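Local coordinates for molybdopterin-guanine dinucleotide biosynthesis protein B (Escherichia coli, PDB 1NP6) that binds GTP, hydrolyses it weakly, and may act as an adapter for efficient biosynthesis and use of the molybdopterin guanine dinucleotide cofactor, at the interface of chains A and B. Residues are numbered along the deposited sequence; one frame, centred on the assembly and turned at random. Chains: chain A/B, Molybdopterin-guanine dinucleotide biosynthesis protein B.

Contact 1: the interface of chains A and B. Residues chain A 77, 91-92, 95; chain B 68, 75, 77, 97.
A:Leu77 and B:Leu77 face each other as an antiparallel pair, A:Leu77 N giving a hydrogen bond to B:Leu77 O at 3.0 Å and B:Leu77 N returning one to A:Leu77 O at 2.8 Å. The second is the straighter, 167° at the hydrogen. With CG set between its own backbone N and carbonyl carbon (chi1 61°), the indole of B:Trp75 reaches from beside this bridge over to helix 89-95 of chain A and packs against A:Leu92, A:Arg95 and A:Leu77. A:Leu92 lays its CD2 methyl over one face of the indole, 4.0 Å from the centroid of the five-membered ring, a CH-pi contact. The far corner of the six-membered ring, CH2, is met by A:Arg95 CG at 3.5 Å, while the CD1 methyl of A:Leu77 comes to the same atom from the opposite side of the ring plane, clasping the outer end of the indole. An alanine at B:Trp75 is likely to leave A:Leu92 CD2, A:Leu77 CD1 and the aliphatic part of A:Arg95 without their apolar partner, opening a gap beside the bridge. A:Arg95 bends at chi2 and chi3, which carries its guanidinium away from the indole, the two planes perpendicular, and over the rim of the A:Phe91 ring. The same ring meets the B:Asp97 carboxylate, CZ lying 3.9 Å from OD2. B:Asp97 OD1 stays 4.9 Å from A:Arg95 NH1, too far for contact, though the opposite charges may attract. On the helix side, the B:Ile68 CD1 methyl abuts the carbonyl O of A:Leu92. The patch thus joins strands 74-80 of both chains edge to edge, with helix 89-95 of chain A packed across strands 66-70 and 74-80 of chain B.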
loop_
_atom_site.group_PDB
_atom_site.type_symbol
_atom_site.label_atom_id
_atom_site.label_comp_id
_atom_site.label_asym_id
_atom_site.label_seq_id
_atom_site.Cartn_x
_atom_site.Cartn_y
_atom_site.Cartn_z
ATOM N N LEU A 77 1.300 0.665 1.799
ATOM C CA LEU A 77 0.111 0.299 2.581
ATOM C C LEU A 77 -0.222 -1.179 2.325
ATOM O O LEU A 77 -0.462 -1.576 1.175
ATOM C CB LEU A 77 -1.102 1.158 2.196
ATOM C CG LEU A 77 -2.523 1.039 2.805
ATOM C CD1 LEU A 77 -3.411 0.157 1.979
ATOM C CD2 LEU A 77 -2.594 0.623 4.280
ATOM N N PHE A 91 -12.765 0.473 -6.331
ATOM C CA PHE A 91 -12.329 0.704 -4.951
ATOM C C PHE A 91 -10.792 0.768 -4.874
ATOM O O PHE A 91 -10.236 1.667 -4.256
ATOM C CB PHE A 91 -12.862 -0.363 -3.988
ATOM C CG PHE A 91 -12.251 -0.296 -2.614
ATOM C CD1 PHE A 91 -12.674 0.664 -1.700
ATOM C CD2 PHE A 91 -11.233 -1.176 -2.241
ATOM C CE1 PHE A 91 -12.109 0.747 -0.429
ATOM C CE2 PHE A 91 -10.650 -1.099 -0.975
ATOM C CZ PHE A 91 -11.093 -0.132 -0.063
ATOM N N LEU A 92 -10.127 -0.198 -5.496
ATOM C CA LEU A 92 -8.670 -0.251 -5.508
ATOM C C LEU A 92 -8.034 1.008 -6.141
ATOM O O LEU A 92 -7.108 1.561 -5.573
ATOM C CB LEU A 92 -8.202 -1.510 -6.224
ATOM C CG LEU A 92 -8.432 -2.824 -5.427
ATOM C CD1 LEU A 92 -8.194 -4.006 -6.350
ATOM C CD2 LEU A 92 -7.590 -2.923 -4.123
ATOM N N ARG A 95 -7.795 3.906 -3.843
ATOM C CA ARG A 95 -6.752 3.892 -2.809
ATOM C C ARG A 95 -5.513 4.668 -3.228
ATOM O O ARG A 95 -4.740 5.129 -2.377
ATOM C CB ARG A 95 -6.288 2.464 -2.483
ATOM C CG ARG A 95 -7.375 1.512 -2.106
ATOM C CD ARG A 95 -8.091 1.844 -0.838
ATOM N NE ARG A 95 -9.244 2.704 -1.080
ATOM C CZ ARG A 95 -9.819 3.460 -0.155
ATOM N NH1 ARG A 95 -9.349 3.495 1.088
ATOM N NH2 ARG A 95 -10.875 4.200 -0.475
ATOM N N ILE B 68 -0.329 -1.232 -7.206
ATOM C CA ILE B 68 -1.039 -2.184 -6.318
ATOM C C ILE B 68 -0.826 -3.604 -6.872
ATOM O O ILE B 68 -0.994 -3.843 -8.079
ATOM C CB ILE B 68 -2.576 -1.852 -6.175
ATOM C CG1 ILE B 68 -2.796 -0.577 -5.350
ATOM C CG2 ILE B 68 -3.419 -3.009 -5.477
ATOM C CD1 ILE B 68 -4.238 -0.064 -5.384
ATOM N N TRP B 75 -3.622 -7.351 -0.247
ATOM C CA TRP B 75 -3.173 -6.460 -1.322
ATOM C C TRP B 75 -2.245 -5.379 -0.732
ATOM O O TRP B 75 -2.302 -5.114 0.472
ATOM C CB TRP B 75 -4.365 -5.892 -2.129
ATOM C CG TRP B 75 -5.352 -5.067 -1.340
ATOM C CD1 TRP B 75 -6.475 -5.511 -0.694
ATOM C CD2 TRP B 75 -5.296 -3.650 -1.116
ATOM N NE1 TRP B 75 -7.123 -4.458 -0.096
ATOM C CE2 TRP B 75 -6.418 -3.303 -0.339
ATOM C CE3 TRP B 75 -4.410 -2.634 -1.505
ATOM C CZ2 TRP B 75 -6.675 -1.988 0.070
ATOM C CZ3 TRP B 75 -4.664 -1.330 -1.100
ATOM C CH2 TRP B 75 -5.790 -1.018 -0.320
ATOM N N LEU B 77 -0.209 -1.495 -1.582
ATOM C CA LEU B 77 0.031 -0.291 -2.391
ATOM C C LEU B 77 1.482 0.189 -2.181
ATOM O O LEU B 77 1.969 0.195 -1.049
ATOM C CB LEU B 77 -0.977 0.783 -1.974
ATOM C CG LEU B 77 -0.652 2.199 -2.515
ATOM C CD1 LEU B 77 -0.966 2.330 -4.010
ATOM C CD2 LEU B 77 -1.438 3.193 -1.670
ATOM N N ASP B 97 -8.015 2.607 5.376
ATOM C CA ASP B 97 -9.466 2.413 5.322
ATOM C C ASP B 97 -9.988 2.350 6.764
ATOM O O ASP B 97 -10.034 1.267 7.385
ATOM C CB ASP B 97 -9.817 1.132 4.525
ATOM C CG ASP B 97 -11.331 0.911 4.361
ATOM O OD1 ASP B 97 -12.126 1.774 4.792
ATOM O OD2 ASP B 97 -11.817 -0.113 3.813
#

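Contact 2: the interface of chains A and B. Residues chain A 69-71; chain B 41, 43, 47.
A parallel strand pairing between the subunits, strand 66-70 of chain A alongside strand 37-42 of chain B, shows how one protein's sheet can be extended by its partner. The backbone of A:Ala70 bonds in two directions: its N donates to B:Lys41 O at 2.9 Å, and its O accepts from B:Thr43 N at 3.0 Å. Bonding thereby continues just past the end of the chain B strand into the following loop. On one side of this seam, A:Val69 points its CG1 methyl at the B:Thr43 CG2 methyl, 3.6 Å away. Lying opposite its backbone N (chi1 175°), A:Val69 CG1 is placed to meet the B:Met47 terminal methyl, CE, as well, at 3.9 Å. The B:Met47 chain is extended at chi2 but bent at chi3 (60°), which turns CE back toward the A:Val69 carbonyl while the sulfur, SD, lies beside A:Ser71, 3.3 Å from its hydroxyl OG. A water 2.9 Å from A:Ser71 OG and 2.8 Å from B:Met47 N bridges the two, linking the hydroxyl of A:Ser71, just past the strand end, to the backbone of the chain B loop. Backbone pairing, a small apolar cluster and the water link together fasten the end of one subunit's strand to the strand end and following loop of the other, helping to hold the homodimer together.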
loop_
_atom_site.group_PDB
_atom_site.type_symbol
_atom_site.label_atom_id
_atom_site.label_comp_id
_atom_site.label_asym_id
_atom_site.label_seq_id
_atom_site.Cartn_x
_atom_site.Cartn_y
_atom_site.Cartn_z
ATOM N N VAL A 69 4.181 1.265 6.097
ATOM C CA VAL A 69 5.629 1.270 6.362
ATOM C C VAL A 69 6.245 2.343 5.467
ATOM O O VAL A 69 6.094 2.295 4.244
ATOM C CB VAL A 69 6.304 -0.115 6.111
ATOM C CG1 VAL A 69 7.834 -0.026 6.278
ATOM C CG2 VAL A 69 5.750 -1.173 7.042
ATOM N N ALA A 70 6.885 3.333 6.089
ATOM C CA ALA A 70 7.401 4.497 5.379
ATOM C C ALA A 70 8.926 4.544 5.436
ATOM O O ALA A 70 9.527 4.405 6.514
ATOM C CB ALA A 70 6.840 5.742 5.979
ATOM N N SER A 71 9.548 4.748 4.280
ATOM C CA SER A 71 11.005 4.895 4.203
ATOM C C SER A 71 11.364 6.125 3.385
ATOM O O SER A 71 10.479 6.787 2.845
ATOM C CB SER A 71 11.664 3.654 3.596
ATOM O OG SER A 71 11.400 3.541 2.201
ATOM N N LYS B 41 4.491 2.771 10.711
ATOM C CA LYS B 41 5.860 2.549 11.169
ATOM C C LYS B 41 6.865 3.202 10.210
ATOM O O LYS B 41 6.639 3.239 8.999
ATOM C CB LYS B 41 6.118 1.032 11.217
ATOM C CG LYS B 41 7.495 0.599 11.736
ATOM C CD LYS B 41 7.643 -0.928 11.742
ATOM C CE LYS B 41 9.097 -1.357 11.491
ATOM N NZ LYS B 41 9.944 -1.416 12.732
ATOM N N THR B 43 10.889 2.905 8.784
ATOM C CA THR B 43 11.996 1.963 8.646
ATOM C C THR B 43 13.175 2.593 7.897
ATOM O O THR B 43 12.989 3.493 7.077
ATOM C CB THR B 43 11.518 0.607 7.985
ATOM O OG1 THR B 43 12.547 -0.383 8.100
ATOM C CG2 THR B 43 11.308 0.723 6.470
ATOM N N MET B 47 12.950 -1.190 1.119
ATOM C CA MET B 47 11.664 -1.884 0.948
ATOM C C MET B 47 11.553 -2.739 -0.333
ATOM O O MET B 47 10.674 -3.597 -0.427
ATOM C CB MET B 47 10.493 -0.877 1.062
ATOM C CG MET B 47 10.460 -0.172 2.437
ATOM S SD MET B 47 9.236 1.107 2.668
ATOM C CE MET B 47 7.763 0.149 2.410
HETATM O O HOH W 1 12.891 1.530 0.693
#

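The centres of the C-alpha atoms of contact 1 and contact 2 lie about 16 Å apart within one two-fold symmetric interface, and each contact has a twin with the chains exchanged. Strand 66-70 takes part in both, through chain B in contact 1 and chain A in contact 2. Contact 1 joins antiparallel strands near the symmetry axis and packs a helix against them, whereas contact 2 adds a parallel pairing farther out. Together with their twins they make the strands of the two subunits run together across the dimer, in keeping with its elongated sheet and with the homodimer as the biological unit.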